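Local coordinates for 16S rRNA processing protein (Pseudomonas aeruginosa, PDB 2F1L) that assists the last step of 30S ribosomal subunit assembly, possibly that of the head, and is needed for efficient processing of 16S rRNA, at residues T42-D46 / Y164-L170. Residues are numbered along the deposited sequence; the frame is centred on the assembly and turned at random.
Sequences TDPLD and YTGQCVL
Asp43 reaches over one face of the Tyr164 ring, its carboxylate turned 41° from the ring plane: OD1 lies 3.8 Å above that plane, offset toward the rim, and Asp43 OD2 is 3.0 Å from Tyr164 CE2. With CG anti to the backbone N (chi1 -176°), the side chain is carried past Gly166. Two conformations were modelled, so this placement is tentative. Neither ring face nor Tyr164 O offers a donor; this is close packing, not a bond.

Gly166 suits the crossing: its CA lies 4.2 Å from Asp43 CA and 3.6 Å from Thr42 O, and the bare glycine lets the 42-46 loop come close against the turn. The turn at 165-169 is drawn together by Thr165 O, which accepts from both Cys168 N and Val169 N.

Beyond the turn the backbones are bonded directly. Leu45 N donates to Val169 O at 2.9 Å, nearly straight and in the carbonyl plane; Asp46 N gives Leu170 O a more bent bond of 3.1 Å. Pro44, after a cis peptide bond, has no N-H to satisfy and instead lays its ring beside Val169, Pro44 CB 3.9 Å from Val169 CG1. Leu45 and Leu170 likewise run alongside each other, pointing the same way, and meet through their CD2 methyls. Thr42 braces the 42-46 loop from within, its OG1 donating to Pro44 O at 2.8 Å, while Asp46 OD2 is hydrogen-bonded to Ser171 OG.

The contact joins the N-terminal domain to the PRC barrel domain: the loop between strands 35-40 and 53-58 docks on the turn leading from strand 160-163 into strand 169-173. Ile172 of the latter strand touches both Pro44 and Tyr164, Met146 of strand 145-149 packs against Tyr164 and Val169, and Ala142 of the second subunit packs on Asp43.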
ATOM      1  N   THR A  42       3.168  -9.943   1.873  1.00 25.04           N
ATOM      2  CA  THR A  42       4.481  -9.576   2.375  1.00 25.72           C
ATOM      3  C   THR A  42       4.961  -8.258   1.744  1.00 26.72           C
ATOM      4  O   THR A  42       4.460  -7.829   0.719  1.00 22.40           O
ATOM      5  CB  THR A  42       5.523 -10.674   2.072  1.00 25.66           C
ATOM      6  OG1 THR A  42       5.678 -10.851   0.639  1.00 27.49           O
ATOM      7  CG2 THR A  42       5.075 -11.991   2.675  1.00 29.52           C
ATOM      8  N   ASP A  43       5.914  -7.618   2.419  1.00 27.83           N
ATOM      9  CA  ASP A  43       6.573  -6.446   1.915  0.50 27.70           C
ATOM     10  C   ASP A  43       8.048  -6.770   1.946  1.00 28.43           C
ATOM     11  O   ASP A  43       8.557  -7.092   2.982  1.00 30.67           O
ATOM     12  CB  ASP A  43       6.305  -5.274   2.846  0.50 25.36           C
ATOM     13  CG  ASP A  43       6.880  -4.001   2.334  0.50 28.92           C
ATOM     14  OD1 ASP A  43       7.467  -4.017   1.217  0.50 17.64           O
ATOM     15  OD2 ASP A  43       6.726  -2.985   3.057  0.50 28.97           O
ATOM     16  N   PRO A  44       8.731  -6.781   0.785  1.00 29.22           N
ATOM     17  CA  PRO A  44       8.384  -6.663  -0.613  1.00 29.51           C
ATOM     18  C   PRO A  44       7.408  -7.743  -1.013  1.00 30.32           C
ATOM     19  O   PRO A  44       7.349  -8.791  -0.347  1.00 26.85           O
ATOM     20  CB  PRO A  44       9.705  -6.982  -1.310  1.00 30.32           C
ATOM     21  CG  PRO A  44      10.742  -6.618  -0.355  1.00 30.71           C
ATOM     22  CD  PRO A  44      10.179  -6.986   0.947  1.00 27.77           C
ATOM     23  N   LEU A  45       6.710  -7.546  -2.133  1.00 29.22           N
ATOM     24  CA  LEU A  45       5.768  -8.563  -2.575  1.00 30.76           C
ATOM     25  C   LEU A  45       6.380  -9.970  -2.673  1.00 31.60           C
ATOM     26  O   LEU A  45       5.699 -10.967  -2.401  1.00 32.73           O
ATOM     27  CB  LEU A  45       5.165  -8.195  -3.921  1.00 32.74           C
ATOM     28  CG  LEU A  45       3.861  -8.895  -4.333  1.00 33.55           C
ATOM     29  CD1 LEU A  45       2.768  -8.604  -3.367  1.00 37.26           C
ATOM     30  CD2 LEU A  45       3.457  -8.410  -5.714  1.00 33.28           C
ATOM     31  N   ASP A  46       7.647 -10.068  -3.070  1.00 31.58           N
ATOM     32  CA  ASP A  46       8.189 -11.386  -3.431  1.00 32.37           C
ATOM     33  C   ASP A  46       8.779 -12.115  -2.249  1.00 29.91           C
ATOM     34  O   ASP A  46       9.277 -13.197  -2.380  1.00 31.22           O
ATOM     35  CB  ASP A  46       9.215 -11.287  -4.569  1.00 33.38           C
ATOM     36  CG  ASP A  46      10.482 -10.617  -4.157  1.00 31.69           C
ATOM     37  OD1 ASP A  46      10.579 -10.230  -2.977  1.00 34.72           O
ATOM     38  OD2 ASP A  46      11.365 -10.444  -5.030  1.00 34.28           O
ATOM     39  N   TYR A 164       6.361   2.415   1.209  1.00 37.35           N
ATOM     40  CA  TYR A 164       7.106   1.165   1.421  1.00 37.68           C
ATOM     41  C   TYR A 164       6.087   0.116   1.835  1.00 36.37           C
ATOM     42  O   TYR A 164       5.840  -0.109   3.027  1.00 36.47           O
ATOM     43  CB  TYR A 164       8.205   1.321   2.499  1.00 39.23           C
ATOM     44  CG  TYR A 164       9.017   0.063   2.669  1.00 39.04           C
ATOM     45  CD1 TYR A 164      10.021  -0.270   1.785  1.00 44.57           C
ATOM     46  CD2 TYR A 164       8.735  -0.828   3.683  1.00 52.24           C
ATOM     47  CE1 TYR A 164      10.750  -1.448   1.917  1.00 42.71           C
ATOM     48  CE2 TYR A 164       9.428  -1.997   3.816  1.00 49.65           C
ATOM     49  CZ  TYR A 164      10.446  -2.307   2.933  1.00 50.40           C
ATOM     50  OH  TYR A 164      11.141  -3.497   3.101  1.00 53.45           O
ATOM     51  N   THR A 165       5.448  -0.464   0.837  1.00 35.93           N
ATOM     52  CA  THR A 165       4.504  -1.570   1.006  1.00 34.57           C
ATOM     53  C   THR A 165       4.686  -2.509  -0.182  1.00 34.54           C
ATOM     54  O   THR A 165       5.240  -2.113  -1.209  1.00 36.61           O
ATOM     55  CB  THR A 165       3.062  -1.099   0.925  1.00 33.48           C
ATOM     56  OG1 THR A 165       2.799  -0.591  -0.399  1.00 39.43           O
ATOM     57  CG2 THR A 165       2.799  -0.015   1.933  1.00 30.49           C
ATOM     58  N   GLY A 166       4.169  -3.718  -0.058  1.00 34.15           N
ATOM     59  CA  GLY A 166       4.254  -4.729  -1.112  1.00 33.83           C
ATOM     60  C   GLY A 166       3.400  -4.450  -2.345  1.00 34.22           C
ATOM     61  O   GLY A 166       3.673  -4.993  -3.412  1.00 30.64           O
ATOM     62  N   GLN A 167       2.358  -3.628  -2.213  1.00 32.45           N
ATOM     63  CA  GLN A 167       1.636  -3.220  -3.380  1.00 32.31           C
ATOM     64  C   GLN A 167       2.554  -2.430  -4.289  1.00 31.50           C
ATOM     65  O   GLN A 167       2.325  -2.354  -5.532  1.00 32.08           O
ATOM     66  CB  GLN A 167       0.413  -2.369  -2.989  1.00 37.80           C
ATOM     67  CG  GLN A 167      -0.485  -2.029  -4.172  1.00 30.43           C
ATOM     68  CD  GLN A 167      -1.791  -1.354  -3.799  1.00 32.40           C
ATOM     69  OE1 GLN A 167      -2.529  -0.951  -4.689  1.00 39.89           O
ATOM     70  NE2 GLN A 167      -2.096  -1.242  -2.509  1.00 25.11           N
ATOM     71  N   CYS A 168       3.574  -1.824  -3.663  1.00 29.88           N
ATOM     72  CA  CYS A 168       4.535  -0.974  -4.356  1.00 29.76           C
ATOM     73  C   CYS A 168       5.919  -1.617  -4.568  1.00 32.54           C
ATOM     74  O   CYS A 168       6.454  -1.667  -5.702  1.00 32.39           O
ATOM     75  CB  CYS A 168       4.722   0.331  -3.604  1.00 28.74           C
ATOM     76  SG  CYS A 168       5.898   1.423  -4.456  1.00 34.38           S
ATOM     77  N   VAL A 169       6.515  -2.084  -3.476  1.00 33.23           N
ATOM     78  CA  VAL A 169       7.874  -2.649  -3.540  1.00 33.73           C
ATOM     79  C   VAL A 169       7.760  -4.105  -3.897  1.00 29.84           C
ATOM     80  O   VAL A 169       7.254  -4.893  -3.109  1.00 31.06           O
ATOM     81  CB  VAL A 169       8.632  -2.510  -2.197  1.00 32.58           C
ATOM     82  CG1 VAL A 169      10.036  -3.174  -2.300  1.00 40.23           C
ATOM     83  CG2 VAL A 169       8.771  -1.064  -1.844  1.00 38.72           C
ATOM     84  N   LEU A 170       8.236  -4.484  -5.066  1.00 29.53           N
ATOM     85  CA  LEU A 170       8.095  -5.891  -5.481  1.00 30.36           C
ATOM     86  C   LEU A 170       9.291  -6.762  -5.068  1.00 28.71           C
ATOM     87  O   LEU A 170       9.116  -7.933  -4.706  1.00 24.19           O
ATOM     88  CB  LEU A 170       7.913  -5.974  -7.003  1.00 31.23           C
ATOM     89  CG  LEU A 170       6.810  -5.084  -7.575  1.00 34.21           C
ATOM     90  CD1 LEU A 170       6.557  -5.413  -8.987  1.00 32.43           C
ATOM     91  CD2 LEU A 170       5.541  -5.259  -6.768  1.00 41.11           C
TER